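Aminotransferase AspB (Helicobacter pylori 26695, PDB 3EZS) probably acts as a pyridoxal 5'-phosphate-dependent transaminase of the class I and II family, moving amino groups between amino acids and keto acids. Local coordinates at residues Thr20-Gly25 and Tyr327-Ile332; Glu10-Leu15 and Gly331-Pro336; Ile54-Ala59 and Ser264-Gln269. All blocks are in the same frame, centred on the assembly; numbering follows the deposited sequence.

Contacts 1 and 2 share Gly331 and Ile332, where helix 319-330 is followed by strand 335-336; they touch through Tyr327 and Ile333, with centres about 12 Å apart. Contact 1 lies at the surface and mixes backbone bonding, a CH-pi contact, a salt bridge and water. Contact 2, partly buried, is aliphatic, with leucines against Ile333, Leu335 and Pro336 and one methyl against a backbone oxygen. Contact 3 is buried, its centre about 45 Å from that of contact 1 and about 38 Å from that of contact 2, and borders the second subunit. There, three waters carry the polar links between a loop and the start of helix 266-277.

Contact 1: residues Thr20-Gly25 and Tyr327-Ile332; sequences TPKKRG and YQNEGI
Pro21 to Gly25 runs in register past the last turn of helix 319-330 and Gly331, the first residue after it to leave helical phi/psi, with the CA atoms of Pro21 and Gln328 4.4 Å apart. In the fold of class I and II aminotransferases this joins the loop after helix 8-16 to the end of helix 319-330, in the C-terminal part of the chain, so widely separated parts meet at the surface. Lys22 N donates to Gln328 O at 2.9 Å with an N-H...O angle of 162°, using a carbonyl of the last turn whose helical partner, Ile332 N, has already left the helix. Gly331 has positive phi, and its CA approaches Lys23 O to 3.2 Å in a CA-H...O contact, evidence of how closely the two backbones pass there.

Pro21 lies over one face of the Tyr327 ring. Its CG sits 3.7 Å from the ring centroid, displaced toward the rim at the hydroxyl-bearing carbon, CZ; this is a CH-pi contact. Chi1 (-176°) puts Tyr327 CG anti to the backbone N, and chi2 (67°) turns a face of the ring to Pro21 CG. Lys23 and Glu330 lie side by side and point the same way. Lys23 NZ and Glu330 OE1 form a long salt bridge of 3.6 Å; a water also bridges the pair, accepting from NZ and donating to OE1, while OE2 is hydrogen-bonded to Tyr371 of helix 358-372. At Gly25 a second water accepts from Gly25 N at 3.2 Å and donates to Gly331 O at 2.9 Å.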
loop_
_atom_site.group_PDB
_atom_site.type_symbol
_atom_site.label_atom_id
_atom_site.label_comp_id
_atom_site.label_asym_id
_atom_site.label_seq_id
_atom_site.Cartn_x
_atom_site.Cartn_y
_atom_site.Cartn_z
ATOM N N THR A 20 -14.519 29.163 -20.525
ATOM C CA THR A 20 -15.855 28.592 -20.584
ATOM C C THR A 20 -15.996 28.048 -22.019
ATOM O O THR A 20 -16.011 28.822 -22.963
ATOM C CB THR A 20 -16.924 29.665 -20.297
ATOM O OG1 THR A 20 -16.736 30.186 -18.965
ATOM C CG2 THR A 20 -18.322 29.080 -20.436
ATOM N N PRO A 21 -16.056 26.718 -22.199
ATOM C CA PRO A 21 -16.135 26.168 -23.561
ATOM C C PRO A 21 -17.392 26.567 -24.311
ATOM O O PRO A 21 -18.478 26.566 -23.730
ATOM C CB PRO A 21 -16.162 24.658 -23.332
ATOM C CG PRO A 21 -15.611 24.475 -22.006
ATOM C CD PRO A 21 -16.042 25.646 -21.201
ATOM N N LYS A 22 -17.239 26.904 -25.586
ATOM C CA LYS A 22 -18.376 27.294 -26.416
ATOM C C LYS A 22 -19.136 26.049 -26.904
ATOM O O LYS A 22 -20.286 26.162 -27.302
ATOM C CB LYS A 22 -17.915 28.122 -27.608
ATOM C CG LYS A 22 -17.270 29.437 -27.250
ATOM C CD LYS A 22 -16.830 30.171 -28.500
ATOM C CE LYS A 22 -16.149 31.483 -28.158
ATOM N NZ LYS A 22 -15.758 32.231 -29.389
ATOM N N LYS A 23 -18.474 24.890 -26.858
ATOM C CA LYS A 23 -19.041 23.590 -27.244
ATOM C C LYS A 23 -18.689 22.520 -26.216
ATOM O O LYS A 23 -17.783 22.706 -25.403
ATOM C CB LYS A 23 -18.494 23.133 -28.603
ATOM C CG LYS A 23 -19.005 23.952 -29.766
ATOM C CD LYS A 23 -18.348 23.534 -31.068
ATOM C CE LYS A 23 -18.871 24.344 -32.245
ATOM N NZ LYS A 23 -18.016 24.179 -33.463
ATOM N N ARG A 24 -19.443 21.421 -26.242
ATOM C CA ARG A 24 -19.159 20.222 -25.433
ATOM C C ARG A 24 -18.309 19.269 -26.296
ATOM O O ARG A 24 -18.672 19.003 -27.438
ATOM C CB ARG A 24 -20.485 19.558 -25.045
ATOM C CG ARG A 24 -20.438 18.184 -24.443
ATOM C CD ARG A 24 -19.820 18.128 -23.082
ATOM N NE ARG A 24 -20.611 18.794 -22.050
ATOM C CZ ARG A 24 -20.307 18.759 -20.751
ATOM N NH1 ARG A 24 -19.260 18.071 -20.303
ATOM N NH2 ARG A 24 -21.064 19.400 -19.876
ATOM N N GLY A 25 -17.200 18.767 -25.752
ATOM C CA GLY A 25 -16.327 17.826 -26.443
ATOM C C GLY A 25 -15.700 16.808 -25.506
ATOM O O GLY A 25 -15.854 16.908 -24.295
ATOM N N TYR A 327 -10.050 23.806 -26.153
ATOM C CA TYR A 327 -11.041 23.736 -25.095
ATOM C C TYR A 327 -12.052 24.879 -25.189
ATOM O O TYR A 327 -13.260 24.673 -25.040
ATOM C CB TYR A 327 -10.350 23.757 -23.747
ATOM C CG TYR A 327 -11.284 23.585 -22.587
ATOM C CD1 TYR A 327 -11.953 22.377 -22.391
ATOM C CD2 TYR A 327 -11.459 24.596 -21.648
ATOM C CE1 TYR A 327 -12.810 22.198 -21.312
ATOM C CE2 TYR A 327 -12.312 24.425 -20.565
ATOM C CZ TYR A 327 -12.975 23.220 -20.398
ATOM O OH TYR A 327 -13.812 23.037 -19.325
ATOM N N GLN A 328 -11.546 26.084 -25.408
ATOM C CA GLN A 328 -12.368 27.272 -25.565
ATOM C C GLN A 328 -13.390 27.122 -26.685
ATOM O O GLN A 328 -14.565 27.390 -26.497
ATOM C CB GLN A 328 -11.428 28.440 -25.883
ATOM C CG GLN A 328 -12.028 29.753 -26.328
ATOM C CD GLN A 328 -12.786 30.453 -25.248
ATOM O OE1 GLN A 328 -12.337 31.487 -24.751
ATOM N NE2 GLN A 328 -13.934 29.892 -24.851
ATOM N N ASN A 329 -12.921 26.693 -27.846
ATOM C CA ASN A 329 -13.745 26.568 -29.031
ATOM C C ASN A 329 -14.517 25.259 -29.233
ATOM O O ASN A 329 -15.616 25.275 -29.795
ATOM C CB ASN A 329 -12.870 26.773 -30.261
ATOM C CG ASN A 329 -12.313 28.177 -30.359
ATOM O OD1 ASN A 329 -13.041 29.150 -30.268
ATOM N ND2 ASN A 329 -11.025 28.275 -30.599
ATOM N N GLU A 330 -13.933 24.139 -28.816
ATOM C CA GLU A 330 -14.546 22.839 -29.042
ATOM C C GLU A 330 -14.916 22.040 -27.812
ATOM O O GLU A 330 -15.597 21.024 -27.939
ATOM C CB GLU A 330 -13.600 21.984 -29.895
ATOM C CG GLU A 330 -13.170 22.629 -31.197
ATOM C CD GLU A 330 -14.336 22.939 -32.118
ATOM O OE1 GLU A 330 -15.382 22.269 -32.023
ATOM O OE2 GLU A 330 -14.203 23.867 -32.937
ATOM N N GLY A 331 -14.489 22.493 -26.636
ATOM C CA GLY A 331 -14.698 21.757 -25.392
ATOM C C GLY A 331 -13.849 20.503 -25.274
ATOM O O GLY A 331 -14.027 19.727 -24.329
ATOM N N ILE A 332 -12.918 20.296 -26.212
ATOM C CA ILE A 332 -12.089 19.100 -26.203
ATOM C C ILE A 332 -10.886 19.341 -25.313
ATOM O O ILE A 332 -10.140 20.300 -25.524
ATOM C CB ILE A 332 -11.638 18.702 -27.628
ATOM C CG1 ILE A 332 -12.847 18.318 -28.492
ATOM C CG2 ILE A 332 -10.621 17.564 -27.569
ATOM C CD1 ILE A 332 -12.561 18.269 -29.981
HETATM O O HOH W 1 -17.442 21.436 -33.898
HETATM O O HOH W 2 -16.569 19.925 -22.857
#

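Contact 2: residues Glu10-Leu15 and Gly331-Pro336; sequences ERLRAL and GIITLP
Helix 8-16, the N-terminal helix of this aminotransferase fold, meets through Leu12 and Leu15 the segment that leads into strand 335-336, the edge strand of a three-stranded antiparallel sheet within this chain. The backbones stay well apart: the closest CA pair, Leu12 with Leu335, is separated by 6.9 Å, and the gap is bridged by side chains. Leu12 has the largest share, 80 Å² of the 188 Å² buried on both sides together. Its CG lies anti to the backbone N (chi1 -179°), and its two methyls then divide the work. CD2 meets Ile333 CG2 at 3.8 Å, the two side chains crossing obliquely, and lies 4.2 Å from Leu335 CD1. CD1 lies against the backbone, 3.4 Å from Thr334 O, and touches Pro336 CD at 3.9 Å, where leucine and proline cross at about a right angle. One helical turn further on, Leu15 CD2 comes to 3.9 Å from Pro336 CG, so neighbouring carbons of the ring, CD and CG, meet successive turns of the helix.

The strand side is held independently of the helix. Ile333 makes backbone hydrogen bonds with Leu26 and Leu28, and Leu335 with Arg351 of strand 349-353. Leu15 also packs on Lys324 of helix 319-330 and on Tyr339.

The side-chain pairs are all aliphatic, at ordinary van der Waals spacing. Between these two segments the fit rests on nonpolar contact and the meeting of Leu12 CD1 with Thr334 O, not on directional bonds.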
loop_
_atom_site.group_PDB
_atom_site.type_symbol
_atom_site.label_atom_id
_atom_site.label_comp_id
_atom_site.label_asym_id
_atom_site.label_seq_id
_atom_site.Cartn_x
_atom_site.Cartn_y
_atom_site.Cartn_z
ATOM N N GLU A 10 -3.581 19.037 -12.232
ATOM C CA GLU A 10 -3.720 20.342 -11.541
ATOM C C GLU A 10 -3.197 21.474 -12.411
ATOM O O GLU A 10 -3.761 22.580 -12.435
ATOM C CB GLU A 10 -2.961 20.363 -10.215
ATOM C CG GLU A 10 -3.431 19.339 -9.197
ATOM C CD GLU A 10 -2.655 19.415 -7.873
ATOM O OE1 GLU A 10 -1.515 19.928 -7.871
ATOM O OE2 GLU A 10 -3.187 18.938 -6.843
ATOM N N ARG A 11 -2.100 21.211 -13.114
ATOM C CA ARG A 11 -1.544 22.205 -14.014
ATOM C C ARG A 11 -2.541 22.477 -15.162
ATOM O O ARG A 11 -2.685 23.615 -15.610
ATOM C CB ARG A 11 -0.168 21.761 -14.537
ATOM C CG ARG A 11 0.876 21.562 -13.423
ATOM C CD ARG A 11 2.293 21.304 -13.938
ATOM N NE ARG A 11 2.872 22.479 -14.580
ATOM C CZ ARG A 11 4.044 22.506 -15.228
ATOM N NH1 ARG A 11 4.800 21.413 -15.345
ATOM N NH2 ARG A 11 4.464 23.643 -15.779
ATOM N N LEU A 12 -3.231 21.427 -15.607
ATOM C CA LEU A 12 -4.216 21.510 -16.678
ATOM C C LEU A 12 -5.465 22.251 -16.199
ATOM O O LEU A 12 -5.988 23.139 -16.887
ATOM C CB LEU A 12 -4.572 20.095 -17.154
ATOM C CG LEU A 12 -5.578 19.972 -18.310
ATOM C CD1 LEU A 12 -5.137 20.778 -19.512
ATOM C CD2 LEU A 12 -5.811 18.493 -18.691
ATOM N N ARG A 13 -5.944 21.887 -15.016
ATOM C CA ARG A 13 -7.081 22.579 -14.409
ATOM C C ARG A 13 -6.772 24.068 -14.311
ATOM O O ARG A 13 -7.622 24.897 -14.663
ATOM C CB ARG A 13 -7.386 21.997 -13.024
ATOM C CG ARG A 13 -8.657 22.532 -12.336
ATOM C CD ARG A 13 -8.995 21.661 -11.108
ATOM N NE ARG A 13 -7.884 21.645 -10.141
ATOM C CZ ARG A 13 -7.743 20.791 -9.122
ATOM N NH1 ARG A 13 -8.640 19.830 -8.894
ATOM N NH2 ARG A 13 -6.673 20.888 -8.331
ATOM N N ALA A 14 -5.558 24.410 -13.877
ATOM C CA ALA A 14 -5.138 25.817 -13.747
ATOM C C ALA A 14 -5.109 26.533 -15.084
ATOM O O ALA A 14 -5.532 27.681 -15.177
ATOM C CB ALA A 14 -3.763 25.925 -13.082
ATOM N N LEU A 15 -4.594 25.857 -16.112
ATOM C CA LEU A 15 -4.526 26.421 -17.463
ATOM C C LEU A 15 -5.915 26.769 -18.049
ATOM O O LEU A 15 -6.082 27.792 -18.706
ATOM C CB LEU A 15 -3.841 25.422 -18.396
ATOM C CG LEU A 15 -3.653 25.850 -19.855
ATOM C CD1 LEU A 15 -2.621 27.003 -20.024
ATOM C CD2 LEU A 15 -3.290 24.667 -20.691
ATOM N N GLY A 331 -14.489 22.493 -26.636
ATOM C CA GLY A 331 -14.698 21.757 -25.392
ATOM C C GLY A 331 -13.849 20.503 -25.274
ATOM O O GLY A 331 -14.027 19.727 -24.329
ATOM N N ILE A 332 -12.918 20.296 -26.212
ATOM C CA ILE A 332 -12.089 19.100 -26.203
ATOM C C ILE A 332 -10.886 19.341 -25.313
ATOM O O ILE A 332 -10.140 20.300 -25.524
ATOM C CB ILE A 332 -11.638 18.702 -27.628
ATOM C CG1 ILE A 332 -12.847 18.318 -28.492
ATOM C CG2 ILE A 332 -10.621 17.564 -27.569
ATOM C CD1 ILE A 332 -12.561 18.269 -29.981
ATOM N N ILE A 333 -10.683 18.461 -24.338
ATOM C CA ILE A 333 -9.574 18.578 -23.387
ATOM C C ILE A 333 -8.388 17.739 -23.846
ATOM O O ILE A 333 -8.534 16.546 -24.122
ATOM C CB ILE A 333 -9.988 18.081 -21.967
ATOM C CG1 ILE A 333 -11.114 18.952 -21.390
ATOM C CG2 ILE A 333 -8.775 18.027 -21.022
ATOM C CD1 ILE A 333 -11.844 18.340 -20.155
ATOM N N THR A 334 -7.225 18.382 -23.947
ATOM C CA THR A 334 -5.962 17.726 -24.292
ATOM C C THR A 334 -4.935 18.107 -23.222
ATOM O O THR A 334 -5.119 19.090 -22.506
ATOM C CB THR A 334 -5.484 18.121 -25.712
ATOM O OG1 THR A 334 -5.101 19.508 -25.739
ATOM C CG2 THR A 334 -6.606 17.861 -26.766
ATOM N N LEU A 335 -3.863 17.327 -23.109
ATOM C CA LEU A 335 -2.826 17.539 -22.101
ATOM C C LEU A 335 -1.529 18.083 -22.721
ATOM O O LEU A 335 -0.868 17.378 -23.494
ATOM C CB LEU A 335 -2.510 16.213 -21.380
ATOM C CG LEU A 335 -1.435 16.205 -20.276
ATOM C CD1 LEU A 335 -1.837 17.125 -19.078
ATOM C CD2 LEU A 335 -1.132 14.779 -19.786
ATOM N N PRO A 336 -1.169 19.338 -22.403
ATOM C CA PRO A 336 0.124 19.839 -22.850
ATOM C C PRO A 336 1.239 18.955 -22.273
ATOM O O PRO A 336 1.255 18.704 -21.050
ATOM C CB PRO A 336 0.186 21.241 -22.237
ATOM C CG PRO A 336 -1.180 21.626 -21.999
ATOM C CD PRO A 336 -1.907 20.369 -21.653
#

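Contact 3: residues Ile54-Ala59 and Ser264-Gln269; sequences IYPKSA and SANAIQ. With PO4 (phosphate ion), chain G.
One water is gripped by three groups: it accepts from Lys57 N at 2.9 Å and from Gln269 NE2, and donates to Asn266 OD1 at 2.8 Å. It links a loop to the N-terminal end of helix 266-277, where Ala265 is at the N-cap position, beside the subunit interface of a fold-type I aminotransferase. The Gln269 amide is positioned by a bond from NE2 to Ser264 O of 3.1 Å (N-H...O 168°), while OE1 is taken by Glu61 N. Pro56 CB and CG lie against Ser264 O, at a spacing too short to be taken literally, and CB is also 3.8 Å from Asn266 OD1. Beside it, Ile54 CG2 lies 3.7 Å from Asn266 ND2, the side chains crossing at about a right angle.

Pro236 and Arg239 of the second subunit pack on Tyr55 and Pro56. Tyr55 reaches into that subunit's site: its OH makes a weak hydrogen bond of 3.1 Å to O2 of a phosphate ion, probably from the crystallisation liquor, which Ser228, Ser230 and Arg239 of the second subunit also bind. Its place is consistent with the cofactor-phosphate site. At the first turn of helix 266-277 another water donates to Ile54 O at 2.8 Å and accepts from Asn266 N at 3.0 Å.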
loop_
_atom_site.group_PDB
_atom_site.type_symbol
_atom_site.label_atom_id
_atom_site.label_comp_id
_atom_site.label_asym_id
_atom_site.label_seq_id
_atom_site.Cartn_x
_atom_site.Cartn_y
_atom_site.Cartn_z
ATOM N N ILE A 54 -10.318 -13.199 6.492
ATOM C CA ILE A 54 -8.943 -13.700 6.483
ATOM C C ILE A 54 -7.971 -12.529 6.279
ATOM O O ILE A 54 -8.152 -11.715 5.372
ATOM C CB ILE A 54 -8.742 -14.742 5.346
ATOM C CG1 ILE A 54 -9.766 -15.886 5.439
ATOM C CG2 ILE A 54 -7.310 -15.295 5.333
ATOM C CD1 ILE A 54 -9.783 -16.640 6.764
ATOM N N TYR A 55 -6.952 -12.448 7.129
ATOM C CA TYR A 55 -5.956 -11.390 7.028
ATOM C C TYR A 55 -5.083 -11.729 5.810
ATOM O O TYR A 55 -4.406 -12.753 5.800
ATOM C CB TYR A 55 -5.124 -11.305 8.318
ATOM C CG TYR A 55 -4.415 -9.973 8.505
ATOM C CD1 TYR A 55 -3.279 -9.642 7.744
ATOM C CD2 TYR A 55 -4.862 -9.056 9.449
ATOM C CE1 TYR A 55 -2.616 -8.414 7.908
ATOM C CE2 TYR A 55 -4.209 -7.827 9.629
ATOM C CZ TYR A 55 -3.080 -7.508 8.855
ATOM O OH TYR A 55 -2.419 -6.296 9.039
ATOM N N PRO A 56 -5.104 -10.890 4.774
ATOM C CA PRO A 56 -4.313 -11.279 3.587
ATOM C C PRO A 56 -2.786 -11.261 3.769
ATOM O O PRO A 56 -2.264 -10.459 4.539
ATOM C CB PRO A 56 -4.719 -10.260 2.520
ATOM C CG PRO A 56 -5.750 -9.353 3.142
ATOM C CD PRO A 56 -5.787 -9.597 4.611
ATOM N N LYS A 57 -2.096 -12.134 3.029
ATOM C CA LYS A 57 -0.637 -12.281 3.103
ATOM C C LYS A 57 0.064 -11.186 2.287
ATOM O O LYS A 57 -0.401 -10.829 1.194
ATOM C CB LYS A 57 -0.215 -13.637 2.515
ATOM C CG LYS A 57 -0.903 -14.913 3.059
ATOM C CD LYS A 57 -0.501 -16.161 2.198
ATOM C CE LYS A 57 -1.195 -17.467 2.635
ATOM N N SER A 58 1.209 -10.698 2.768
ATOM C CA SER A 58 1.945 -9.664 2.035
ATOM C C SER A 58 2.443 -10.165 0.671
ATOM O O SER A 58 2.571 -9.376 -0.268
ATOM C CB SER A 58 3.094 -9.086 2.860
ATOM O OG SER A 58 4.074 -10.049 3.151
ATOM N N ALA A 59 2.696 -11.477 0.579
ATOM C CA ALA A 59 3.136 -12.135 -0.655
ATOM C C ALA A 59 1.983 -12.433 -1.618
ATOM O O ALA A 59 2.226 -12.863 -2.751
ATOM C CB ALA A 59 3.847 -13.431 -0.319
ATOM N N SER A 264 -4.326 -6.964 -0.029
ATOM C CA SER A 264 -5.630 -6.909 -0.665
ATOM C C SER A 264 -6.490 -8.106 -0.238
ATOM O O SER A 264 -5.969 -9.183 0.017
ATOM C CB SER A 264 -5.384 -6.948 -2.173
ATOM O OG SER A 264 -6.515 -6.549 -2.897
ATOM N N ALA A 265 -7.804 -7.907 -0.170
ATOM C CA ALA A 265 -8.747 -8.974 0.159
ATOM C C ALA A 265 -8.554 -10.221 -0.714
ATOM O O ALA A 265 -8.338 -10.116 -1.919
ATOM C CB ALA A 265 -10.161 -8.463 -0.019
ATOM N N ASN A 266 -8.659 -11.404 -0.116
ATOM C CA ASN A 266 -8.515 -12.643 -0.888
ATOM C C ASN A 266 -9.540 -12.723 -2.026
ATOM O O ASN A 266 -9.290 -13.334 -3.074
ATOM C CB ASN A 266 -8.592 -13.875 0.028
ATOM C CG ASN A 266 -7.343 -14.043 0.900
ATOM O OD1 ASN A 266 -6.468 -13.177 0.933
ATOM N ND2 ASN A 266 -7.257 -15.174 1.599
ATOM N N ALA A 267 -10.692 -12.098 -1.819
ATOM C CA ALA A 267 -11.739 -12.046 -2.822
ATOM C C ALA A 267 -11.283 -11.202 -4.003
ATOM O O ALA A 267 -11.588 -11.534 -5.158
ATOM C CB ALA A 267 -13.005 -11.494 -2.213
ATOM N N ILE A 268 -10.571 -10.099 -3.724
ATOM C CA ILE A 268 -10.025 -9.256 -4.786
ATOM C C ILE A 268 -8.947 -10.021 -5.560
ATOM O O ILE A 268 -8.868 -9.934 -6.796
ATOM C CB ILE A 268 -9.420 -7.936 -4.234
ATOM C CG1 ILE A 268 -10.528 -6.963 -3.769
ATOM C CG2 ILE A 268 -8.511 -7.265 -5.286
ATOM C CD1 ILE A 268 -11.444 -6.351 -4.884
ATOM N N GLN A 269 -8.126 -10.772 -4.827
ATOM C CA GLN A 269 -7.080 -11.594 -5.420
ATOM C C GLN A 269 -7.663 -12.715 -6.293
ATOM O O GLN A 269 -7.061 -13.059 -7.305
ATOM C CB GLN A 269 -6.205 -12.203 -4.345
ATOM C CG GLN A 269 -5.518 -11.199 -3.390
ATOM C CD GLN A 269 -4.477 -11.865 -2.524
ATOM O OE1 GLN A 269 -3.736 -12.718 -3.011
ATOM N NE2 GLN A 269 -4.396 -11.475 -1.242
HETATM P P PO4 G . -4.727 -3.970 10.316
HETATM O O1 PO4 G . -3.929 -3.302 9.243
HETATM O O2 PO4 G . -3.737 -4.606 11.231
HETATM O O3 PO4 G . -5.699 -4.966 9.745
HETATM O O4 PO4 G . -5.487 -2.896 11.010
HETATM O O HOH W 3 -9.274 -11.536 2.808
HETATM O O HOH W 4 -3.648 -13.323 0.866
HETATM O O HOH W 5 -2.235 -9.296 -0.061
#